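Local structure of glucoamylase (Thermoanaerobacterium thermosaccharolyticum, 1LF6) at residues A[91-97]-A[108-114]. The protein probably hydrolyses terminal alpha-1,4-linked glucose units one after another from the non-reducing ends of glucan chains, releasing beta-D-glucose. Residues are numbered along the deposited sequence.
Sequences KDAISKV and KLVNTDK
Strands 93-97 and 108-113 form an antiparallel beta hairpin, their axes 4.3 Å apart and their N-to-C directions at 159°. At K108, already within the strand, a water donates to K108 O and K96 O, 2.7 Å from each. L109 pairs with V97 at a non-hydrogen-bonded site, where two buried apolar residues suit the inner face: L109 CD2 lies 3.7 Å from V97 CG2. V110 faces K96 in a hydrogen-bonded pair, V110 N to K96 O and K96 N to V110 O both 3.0 Å; beta-branching favours this extended backbone. N111 lies opposite S95 on the L109 face. Its m rotamer brings OD1 to 2.6 Å from S95 OG, whose bond satisfies the buried amide oxygen, while ND2 bonds E89 and G57 O; S95 OG also bonds Q38 NE2. T112 and I94 share the more open face and exchange T112 N to I94 O (2.8 Å) and I94 N to T112 O (2.9 Å). D113 sits beside small A93, CA atoms 4.1 Å apart, and its carboxylate salt-bridges R117. K114 leaves the strand: its N bonds D92 O (3.0 Å), and its long side chain reaches K91 O with NZ (2.8 Å), tying K114 to the backbone just before strand 93-97. Within the N-terminal beta domain, strand 118-126 flanks strand 107-113; on the hairpin's other side, V97 N donates to E630 OE2, from the family 15 catalytic domain.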
loop_
_atom_site.group_PDB
_atom_site.type_symbol
_atom_site.label_atom_id
_atom_site.label_comp_id
_atom_site.label_asym_id
_atom_site.label_seq_id
_atom_site.Cartn_x
_atom_site.Cartn_y
_atom_site.Cartn_z
ATOM N N LYS A 91 -10.658 -2.262 -20.071
ATOM C CA LYS A 91 -9.660 -1.956 -21.095
ATOM C C LYS A 91 -10.208 -1.229 -22.315
ATOM O O LYS A 91 -9.448 -0.618 -23.063
ATOM C CB LYS A 91 -8.960 -3.241 -21.536
ATOM C CG LYS A 91 -9.907 -4.360 -21.888
ATOM C CD LYS A 91 -9.482 -5.662 -21.227
ATOM C CE LYS A 91 -8.127 -6.131 -21.733
ATOM N NZ LYS A 91 -7.755 -7.433 -21.118
ATOM N N ASP A 92 -11.521 -1.286 -22.514
ATOM C CA ASP A 92 -12.131 -0.640 -23.672
ATOM C C ASP A 92 -12.943 0.601 -23.325
ATOM O O ASP A 92 -13.712 1.095 -24.152
ATOM C CB ASP A 92 -13.022 -1.636 -24.417
ATOM C CG ASP A 92 -12.282 -2.901 -24.801
ATOM O OD1 ASP A 92 -11.145 -2.788 -25.302
ATOM O OD2 ASP A 92 -12.836 -4.003 -24.605
ATOM N N ALA A 93 -12.772 1.105 -22.108
ATOM C CA ALA A 93 -13.500 2.290 -21.675
ATOM C C ALA A 93 -12.601 3.197 -20.844
ATOM O O ALA A 93 -11.643 2.735 -20.230
ATOM C CB ALA A 93 -14.725 1.877 -20.866
ATOM N N ILE A 94 -12.909 4.490 -20.842
ATOM C CA ILE A 94 -12.135 5.460 -20.073
ATOM C C ILE A 94 -12.804 5.608 -18.713
ATOM O O ILE A 94 -14.007 5.856 -18.633
ATOM C CB ILE A 94 -12.109 6.834 -20.755
ATOM C CG1 ILE A 94 -11.592 6.700 -22.193
ATOM C CG2 ILE A 94 -11.233 7.785 -19.955
ATOM C CD1 ILE A 94 -10.192 6.141 -22.297
ATOM N N SER A 95 -12.028 5.461 -17.647
ATOM C CA SER A 95 -12.574 5.555 -16.299
ATOM C C SER A 95 -12.206 6.853 -15.604
ATOM O O SER A 95 -11.074 7.327 -15.703
ATOM C CB SER A 95 -12.092 4.370 -15.458
ATOM O OG SER A 95 -12.744 4.331 -14.200
ATOM N N LYS A 96 -13.181 7.425 -14.905
ATOM C CA LYS A 96 -12.996 8.658 -14.150
ATOM C C LYS A 96 -13.382 8.323 -12.721
ATOM O O LYS A 96 -14.458 7.771 -12.482
ATOM C CB LYS A 96 -13.919 9.768 -14.673
ATOM C CG LYS A 96 -13.735 10.106 -16.144
ATOM C CD LYS A 96 -12.346 10.658 -16.408
ATOM C CE LYS A 96 -12.104 10.857 -17.895
ATOM N NZ LYS A 96 -10.737 11.393 -18.156
ATOM N N VAL A 97 -12.515 8.650 -11.770
ATOM C CA VAL A 97 -12.808 8.354 -10.378
ATOM C C VAL A 97 -12.914 9.611 -9.523
ATOM O O VAL A 97 -12.240 10.606 -9.776
ATOM C CB VAL A 97 -11.721 7.437 -9.755
ATOM C CG1 VAL A 97 -10.400 8.193 -9.647
ATOM C CG2 VAL A 97 -12.177 6.939 -8.377
ATOM N N LYS A 108 -16.978 6.784 -6.644
ATOM C CA LYS A 108 -17.887 6.830 -7.770
ATOM C C LYS A 108 -17.011 6.676 -9.005
ATOM O O LYS A 108 -16.007 7.377 -9.158
ATOM C CB LYS A 108 -18.620 8.172 -7.834
ATOM C CG LYS A 108 -19.522 8.315 -9.056
ATOM C CD LYS A 108 -20.170 9.693 -9.108
ATOM C CE LYS A 108 -21.049 9.836 -10.331
ATOM N NZ LYS A 108 -21.631 11.204 -10.429
ATOM N N LEU A 109 -17.378 5.746 -9.871
ATOM C CA LEU A 109 -16.621 5.516 -11.096
ATOM C C LEU A 109 -17.521 5.726 -12.303
ATOM O O LEU A 109 -18.663 5.268 -12.328
ATOM C CB LEU A 109 -16.070 4.087 -11.122
ATOM C CG LEU A 109 -14.932 3.733 -10.160
ATOM C CD1 LEU A 109 -14.742 2.220 -10.122
ATOM C CD2 LEU A 109 -13.662 4.427 -10.603
ATOM N N VAL A 110 -17.007 6.432 -13.296
ATOM C CA VAL A 110 -17.754 6.668 -14.517
ATOM C C VAL A 110 -16.896 6.133 -15.645
ATOM O O VAL A 110 -15.853 6.702 -15.961
ATOM C CB VAL A 110 -18.026 8.171 -14.752
ATOM C CG1 VAL A 110 -18.776 8.366 -16.065
ATOM C CG2 VAL A 110 -18.840 8.733 -13.603
ATOM N N ASN A 111 -17.324 5.020 -16.232
ATOM C CA ASN A 111 -16.584 4.408 -17.329
ATOM C C ASN A 111 -17.302 4.669 -18.641
ATOM O O ASN A 111 -18.435 4.225 -18.840
ATOM C CB ASN A 111 -16.435 2.902 -17.097
ATOM C CG ASN A 111 -15.747 2.585 -15.782
ATOM O OD1 ASN A 111 -14.979 3.393 -15.265
ATOM N ND2 ASN A 111 -16.011 1.402 -15.242
ATOM N N THR A 112 -16.633 5.398 -19.528
ATOM C CA THR A 112 -17.199 5.745 -20.822
ATOM C C THR A 112 -16.535 4.987 -21.960
ATOM O O THR A 112 -15.341 5.151 -22.219
ATOM C CB THR A 112 -17.061 7.257 -21.102
ATOM O OG1 THR A 112 -17.718 7.997 -20.067
ATOM C CG2 THR A 112 -17.690 7.613 -22.436
ATOM N N ASP A 113 -17.326 4.156 -22.630
ATOM C CA ASP A 113 -16.861 3.359 -23.762
ATOM C C ASP A 113 -15.998 4.200 -24.694
ATOM O O ASP A 113 -16.380 5.306 -25.067
ATOM C CB ASP A 113 -18.068 2.803 -24.522
ATOM C CG ASP A 113 -17.679 2.040 -25.776
ATOM O OD1 ASP A 113 -16.650 1.333 -25.754
ATOM O OD2 ASP A 113 -18.416 2.135 -26.781
ATOM N N LYS A 114 -14.831 3.681 -25.058
ATOM C CA LYS A 114 -13.926 4.395 -25.951
ATOM C C LYS A 114 -14.587 4.677 -27.297
ATOM O O LYS A 114 -14.204 5.609 -28.006
ATOM C CB LYS A 114 -12.647 3.584 -26.174
ATOM C CG LYS A 114 -11.752 3.461 -24.951
ATOM C CD LYS A 114 -10.504 2.651 -25.278
ATOM C CE LYS A 114 -9.590 2.522 -24.073
ATOM N NZ LYS A 114 -8.418 1.657 -24.382
HETATM O O HOH W 1 -16.436 9.093 -11.150
#